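Local coordinates for protein pyridine nucleotide-disulphide oxidoreductase dimerisation region (Escherichia coli BL21, PDB 6KYY) that is a flavoprotein disulfide reductase that binds FAD and copper(II), and is probably involved in resistance to reactive chlorine species, at residues F18-A21 and G22-A26; R86-N89 and F90-A94. All blocks are in the same frame, centred on the assembly; numbering follows the deposited sequence.

Interaction 1: residues F18-A21 and G22-A26; sequences FGKA and GKTLA. With FAD (flavin-adenine dinucleotide), chain N.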
loop_
_atom_site.group_PDB
_atom_site.type_symbol
_atom_site.label_atom_id
_atom_site.label_comp_id
_atom_site.label_asym_id
_atom_site.label_seq_id
_atom_site.Cartn_x
_atom_site.Cartn_y
_atom_site.Cartn_z
ATOM N N PHE B 18 -13.797 21.583 14.613
ATOM C CA PHE B 18 -12.633 21.466 13.744
ATOM C C PHE B 18 -12.584 20.135 13.003
ATOM O O PHE B 18 -11.490 19.618 12.740
ATOM C CB PHE B 18 -11.351 21.670 14.553
ATOM C CG PHE B 18 -10.331 22.536 13.868
ATOM C CD1 PHE B 18 -9.687 22.099 12.721
ATOM C CD2 PHE B 18 -10.011 23.787 14.372
ATOM C CE1 PHE B 18 -8.746 22.890 12.090
ATOM C CE2 PHE B 18 -9.071 24.585 13.744
ATOM C CZ PHE B 18 -8.438 24.135 12.603
ATOM N N GLY B 19 -13.735 19.571 12.651
ATOM C CA GLY B 19 -13.780 18.286 11.987
ATOM C C GLY B 19 -13.174 18.321 10.595
ATOM O O GLY B 19 -12.723 19.351 10.091
ATOM N N LYS B 20 -13.170 17.148 9.960
ATOM C CA LYS B 20 -12.577 17.022 8.631
ATOM C C LYS B 20 -13.307 17.894 7.617
ATOM O O LYS B 20 -12.680 18.633 6.849
ATOM C CB LYS B 20 -12.589 15.558 8.189
ATOM C CG LYS B 20 -11.892 15.307 6.860
ATOM C CD LYS B 20 -10.501 15.920 6.847
ATOM C CE LYS B 20 -9.718 15.495 5.619
ATOM N NZ LYS B 20 -8.327 15.091 5.966
ATOM N N ALA B 21 -14.639 17.823 7.601
ATOM C CA ALA B 21 -15.411 18.582 6.624
ATOM C C ALA B 21 -15.317 20.080 6.884
ATOM O O ALA B 21 -15.090 20.867 5.958
ATOM C CB ALA B 21 -16.870 18.128 6.644
ATOM N N GLY B 22 -15.485 20.492 8.142
ATOM C CA GLY B 22 -15.541 21.913 8.445
ATOM C C GLY B 22 -14.210 22.614 8.266
ATOM O O GLY B 22 -14.148 23.709 7.699
ATOM N N LYS B 23 -13.126 22.003 8.748
ATOM C CA LYS B 23 -11.810 22.596 8.546
ATOM C C LYS B 23 -11.433 22.653 7.073
ATOM O O LYS B 23 -10.614 23.492 6.691
ATOM C CB LYS B 23 -10.751 21.827 9.341
ATOM C CG LYS B 23 -10.145 20.630 8.628
ATOM C CD LYS B 23 -9.349 19.780 9.606
ATOM C CE LYS B 23 -8.669 18.611 8.917
ATOM N NZ LYS B 23 -7.652 17.982 9.802
ATOM N N THR B 24 -12.017 21.792 6.237
ATOM C CA THR B 24 -11.782 21.880 4.800
ATOM C C THR B 24 -12.674 22.935 4.159
ATOM O O THR B 24 -12.238 23.654 3.252
ATOM C CB THR B 24 -12.013 20.520 4.142
ATOM O OG1 THR B 24 -11.389 19.495 4.924
ATOM C CG2 THR B 24 -11.432 20.503 2.735
ATOM N N LEU B 25 -13.923 23.038 4.616
ATOM C CA LEU B 25 -14.820 24.066 4.099
ATOM C C LEU B 25 -14.333 25.459 4.472
ATOM O O LEU B 25 -14.436 26.394 3.669
ATOM C CB LEU B 25 -16.237 23.833 4.623
ATOM C CG LEU B 25 -17.336 24.697 4.006
ATOM C CD1 LEU B 25 -17.372 24.511 2.501
ATOM C CD2 LEU B 25 -18.685 24.367 4.626
ATOM N N ALA B 26 -13.796 25.615 5.686
ATOM C CA ALA B 26 -13.317 26.921 6.126
ATOM C C ALA B 26 -12.200 27.436 5.227
ATOM O O ALA B 26 -12.163 28.625 4.894
ATOM C CB ALA B 26 -12.843 26.844 7.577
HETATM P PA FAD N . -14.662 15.496 14.237
HETATM O O1A FAD N . -15.199 14.523 15.218
HETATM O O2A FAD N . -13.337 15.111 13.571
HETATM O O5B FAD N . -14.524 16.916 14.891
HETATM C C5B FAD N . -15.250 17.263 16.088
HETATM C C4B FAD N . -14.692 18.554 16.633
HETATM O O4B FAD N . -15.775 19.429 17.029
HETATM C C3B FAD N . -13.781 18.406 17.852
HETATM O O3B FAD N . -12.620 19.214 17.710
HETATM C C2B FAD N . -14.668 18.870 19.012
HETATM O O2B FAD N . -13.903 19.450 20.063
HETATM C C1B FAD N . -15.522 19.929 18.323
HETATM N N9A FAD N . -16.800 20.195 18.978
HETATM C C8A FAD N . -17.712 19.274 19.420
HETATM N N7A FAD N . -18.779 19.801 19.976
HETATM C C5A FAD N . -18.550 21.166 19.894
HETATM C C6A FAD N . -19.303 22.282 20.306
HETATM N N6A FAD N . -20.492 22.195 20.908
HETATM N N1A FAD N . -18.786 23.510 20.072
HETATM C C2A FAD N . -17.598 23.603 19.470
HETATM N N3A FAD N . -16.798 22.625 19.039
HETATM C C4A FAD N . -17.334 21.424 19.281
HETATM N N1 FAD N . -12.062 7.105 10.497
HETATM C C2 FAD N . -11.489 6.588 9.369
HETATM O O2 FAD N . -11.830 6.960 8.241
HETATM N N3 FAD N . -10.501 5.625 9.481
HETATM C C4 FAD N . -10.017 5.088 10.657
HETATM O O4 FAD N . -9.126 4.241 10.628
HETATM C C4X FAD N . -10.635 5.641 11.850
HETATM N N5 FAD N . -10.216 5.218 13.007
HETATM C C5X FAD N . -10.802 5.750 14.144
HETATM C C6 FAD N . -10.378 5.293 15.391
HETATM C C7 FAD N . -10.933 5.796 16.563
HETATM C C7M FAD N . -10.450 5.279 17.893
HETATM C C8 FAD N . -11.937 6.775 16.490
HETATM C C8M FAD N . -12.558 7.339 17.740
HETATM C C9 FAD N . -12.364 7.232 15.248
HETATM C C9A FAD N . -11.805 6.729 14.079
HETATM N N10 FAD N . -12.209 7.175 12.805
HETATM C C10 FAD N . -11.646 6.651 11.668
HETATM C "C1'" FAD N . -13.262 8.192 12.665
HETATM C "C2'" FAD N . -12.721 9.614 12.561
HETATM O "O2'" FAD N . -12.050 9.978 13.768
HETATM C "C3'" FAD N . -13.885 10.577 12.325
HETATM O "O3'" FAD N . -14.897 9.907 11.582
HETATM C "C4'" FAD N . -13.500 11.862 11.590
HETATM O "O4'" FAD N . -12.683 12.669 12.438
HETATM C "C5'" FAD N . -14.706 12.647 11.115
HETATM O "O5'" FAD N . -15.164 13.498 12.185
HETATM P P FAD N . -16.060 14.761 11.897
HETATM O O1P FAD N . -15.603 15.430 10.597
HETATM O O2P FAD N . -17.494 14.399 11.932
HETATM O O3P FAD N . -15.725 15.752 13.089
#
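Gly19 and Gly22 fit the Rossmann-type GxGxxG pattern, at the turn where helix 20-31 begins beside the FAD pyrophosphate. Gly19 is the N-cap. It has no side chain, and its CA comes within 3.3 Å of FAD O5B. The amide N of Lys20, in the first turn, gives a hydrogen bond to FAD O1P at 3.0 Å. The start of the helix thus faces the phosphates, and its dipole would be expected to help hold their negative charge.

The first turn closes with a bond from Lys23 N to Gly19 O (3.0 Å, 160° at the hydrogen). Leu25 N bonds Ala21 O in the same way, at 2.8 Å. Lys20 O accepts Thr24 N. The Thr24 hydroxyl lies against the same oxygen, at a distance too short to be trusted.

Lys23 CG sits between the backbone N and the carbonyl carbon (chi1 87°), and the rest of the chain is extended. Its CB lies 3.6 Å from Phe18 CD1, and its CD reaches the ring at the edge, in plane. The Lys23 ammonium goes on to Gly47 O. Lys20 CD passes 3.9 Å from Lys23 CE, with the two chains crossing at a slant.

Phe18 N bonds Glu40 OE2, whose other carboxylate oxygen, OE1, is hydrogen-bonded to FAD. Helix 20-31 is the helix of a beta-alpha-beta unit with strands 10-16 and 36-40. Helix 307-321 meets Lys20, Thr24 and Leu25, while Phe18 and Ala26 pack on strands 36-40 and 99-103.

Interaction 2: residues R86-N89 and F90-A94; sequences RNKN and FHNLA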
loop_
_atom_site.group_PDB
_atom_site.type_symbol
_atom_site.label_atom_id
_atom_site.label_comp_id
_atom_site.label_asym_id
_atom_site.label_seq_id
_atom_site.Cartn_x
_atom_site.Cartn_y
_atom_site.Cartn_z
ATOM N N ARG B 86 -1.481 18.875 14.994
ATOM C CA ARG B 86 -2.403 19.793 15.656
ATOM C C ARG B 86 -1.971 21.240 15.458
ATOM O O ARG B 86 -2.804 22.113 15.186
ATOM C CB ARG B 86 -2.503 19.463 17.145
ATOM C CG ARG B 86 -3.489 20.335 17.910
ATOM C CD ARG B 86 -3.315 20.195 19.414
ATOM N NE ARG B 86 -3.578 18.835 19.876
ATOM C CZ ARG B 86 -3.318 18.399 21.104
ATOM N NH1 ARG B 86 -2.787 19.218 22.003
ATOM N NH2 ARG B 86 -3.590 17.145 21.437
ATOM N N ASN B 87 -0.669 21.513 15.589
ATOM C CA ASN B 87 -0.172 22.866 15.376
ATOM C C ASN B 87 -0.225 23.257 13.904
ATOM O O ASN B 87 -0.452 24.430 13.584
ATOM C CB ASN B 87 1.254 22.991 15.911
ATOM C CG ASN B 87 1.739 24.427 15.951
ATOM O OD1 ASN B 87 2.528 24.852 15.108
ATOM N ND2 ASN B 87 1.265 25.183 16.934
ATOM N N LYS B 88 -0.021 22.298 13.001
ATOM C CA LYS B 88 -0.120 22.596 11.576
ATOM C C LYS B 88 -1.571 22.798 11.157
ATOM O O LYS B 88 -1.867 23.653 10.315
ATOM C CB LYS B 88 0.529 21.478 10.759
ATOM C CG LYS B 88 0.400 21.646 9.251
ATOM C CD LYS B 88 1.727 22.035 8.620
ATOM C CE LYS B 88 1.558 22.395 7.152
ATOM N NZ LYS B 88 1.224 23.834 6.965
ATOM N N ASN B 89 -2.493 22.024 11.739
ATOM C CA ASN B 89 -3.900 22.168 11.383
ATOM C C ASN B 89 -4.494 23.456 11.934
ATOM O O ASN B 89 -5.399 24.030 11.317
ATOM C CB ASN B 89 -4.698 20.967 11.885
ATOM C CG ASN B 89 -4.959 19.950 10.798
ATOM O OD1 ASN B 89 -5.813 20.151 9.934
ATOM N ND2 ASN B 89 -4.216 18.853 10.828
ATOM N N PHE B 90 -4.013 23.920 13.088
ATOM C CA PHE B 90 -4.497 25.189 13.621
ATOM C C PHE B 90 -3.988 26.357 12.788
ATOM O O PHE B 90 -4.751 27.265 12.440
ATOM C CB PHE B 90 -4.074 25.355 15.081
ATOM C CG PHE B 90 -4.263 26.752 15.605
ATOM C CD1 PHE B 90 -5.530 27.231 15.890
ATOM C CD2 PHE B 90 -3.176 27.591 15.797
ATOM C CE1 PHE B 90 -5.712 28.515 16.367
ATOM C CE2 PHE B 90 -3.352 28.879 16.271
ATOM C CZ PHE B 90 -4.622 29.341 16.556
ATOM N N HIS B 91 -2.694 26.348 12.456
ATOM C CA HIS B 91 -2.105 27.483 11.754
ATOM C C HIS B 91 -2.574 27.565 10.309
ATOM O O HIS B 91 -2.698 28.668 9.765
ATOM C CB HIS B 91 -0.579 27.403 11.817
ATOM C CG HIS B 91 0.012 28.111 12.996
ATOM N ND1 HIS B 91 0.263 29.466 13.002
ATOM C CD2 HIS B 91 0.400 27.653 14.209
ATOM C CE1 HIS B 91 0.781 29.812 14.167
ATOM N NE2 HIS B 91 0.875 28.729 14.919
ATOM N N ASN B 92 -2.851 26.425 9.671
ATOM C CA ASN B 92 -3.330 26.453 8.292
ATOM C C ASN B 92 -4.684 27.140 8.171
ATOM O O ASN B 92 -5.071 27.534 7.065
ATOM C CB ASN B 92 -3.403 25.034 7.728
ATOM C CG ASN B 92 -2.275 24.735 6.761
ATOM O OD1 ASN B 92 -1.350 25.534 6.602
ATOM N ND2 ASN B 92 -2.344 23.582 6.106
ATOM N N LEU B 93 -5.409 27.291 9.278
ATOM C CA LEU B 93 -6.646 28.059 9.324
ATOM C C LEU B 93 -6.436 29.456 9.896
ATOM O O LEU B 93 -6.931 30.438 9.336
ATOM C CB LEU B 93 -7.699 27.315 10.155
ATOM C CG LEU B 93 -8.699 26.440 9.399
ATOM C CD1 LEU B 93 -8.087 25.088 9.076
ATOM C CD2 LEU B 93 -9.979 26.277 10.208
ATOM N N ALA B 94 -5.696 29.561 11.002
ATOM C CA ALA B 94 -5.541 30.836 11.692
ATOM C C ALA B 94 -4.700 31.837 10.911
ATOM O O ALA B 94 -4.729 33.028 11.231
ATOM C CB ALA B 94 -4.923 30.610 13.074
#
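Asn87 carries CG anti to its backbone N (chi1 -170°), which lays its amide beside the imidazole of His91, one turn on, with both groups pointing the same way. The two planes are turned 57° apart, so the groups are not stacked flat. Asn87 OD1 is 3.6 Å from His91 CD2, and Asn87 ND2 is 4.1 Å from His91 NE2. The backbone carbonyl of Asn87 also meets the ring at its edge, in plane, with Asn87 O 3.4 Å from His91 CD2. The same oxygen accepts His91 N at 3.2 Å.

Lys88 and Asn92 make a second pair one turn apart. The Lys88 chain bends at chi2 and chi4, which carries its ammonium forward along the helix, toward the C-terminal end. Lys88 NZ bonds Asn92 OD1 at 3.1 Å. The approach is steep, 105° at the oxygen and well out of the amide plane, so the lone pairs are poorly used. Both residues are exposed.

Backbone bonds carry the helix through this turn: Phe90 N to Arg86 O and Asn92 N to Lys88 O. Phe90 has Ala94 CB over one face, 3.7 Å above the ring plane and offset toward the rim. Its ring also stacks with that of Tyr46. Arg86 reaches out to Asn52.

Asn87 and His91 are ligands of a bound copper(II) ion. His91 ND1 has a weak hydrogen bond to Asp95, which is consistent with NE2 being the nitrogen turned to the metal. Residues one turn apart thus present an amide and an imidazole to one ion, a surface site distinct from the copper at Cys50 and Cys55.

In the fold
Interaction 1 comes first in the chain, at the start of helix 20-31; interaction 2 follows at the end of helix 71-94. Their centres are about 12 Å apart, on the same side of the chain's centre. They touch directly. Phe18 CZ lies 3.3 Å from Asn89 O and 3.6 Å from Leu93 CD2, and Lys23 O is 3.8 Å from Leu93 CD1. Lys23 NZ and Asn89 OD1, 2.8 Å apart, probably form a hydrogen bond between the two helices. The inner side of helix 71-94 therefore packs on the FAD-binding turn, while its outer side carries the copper ligands Asn87 and His91.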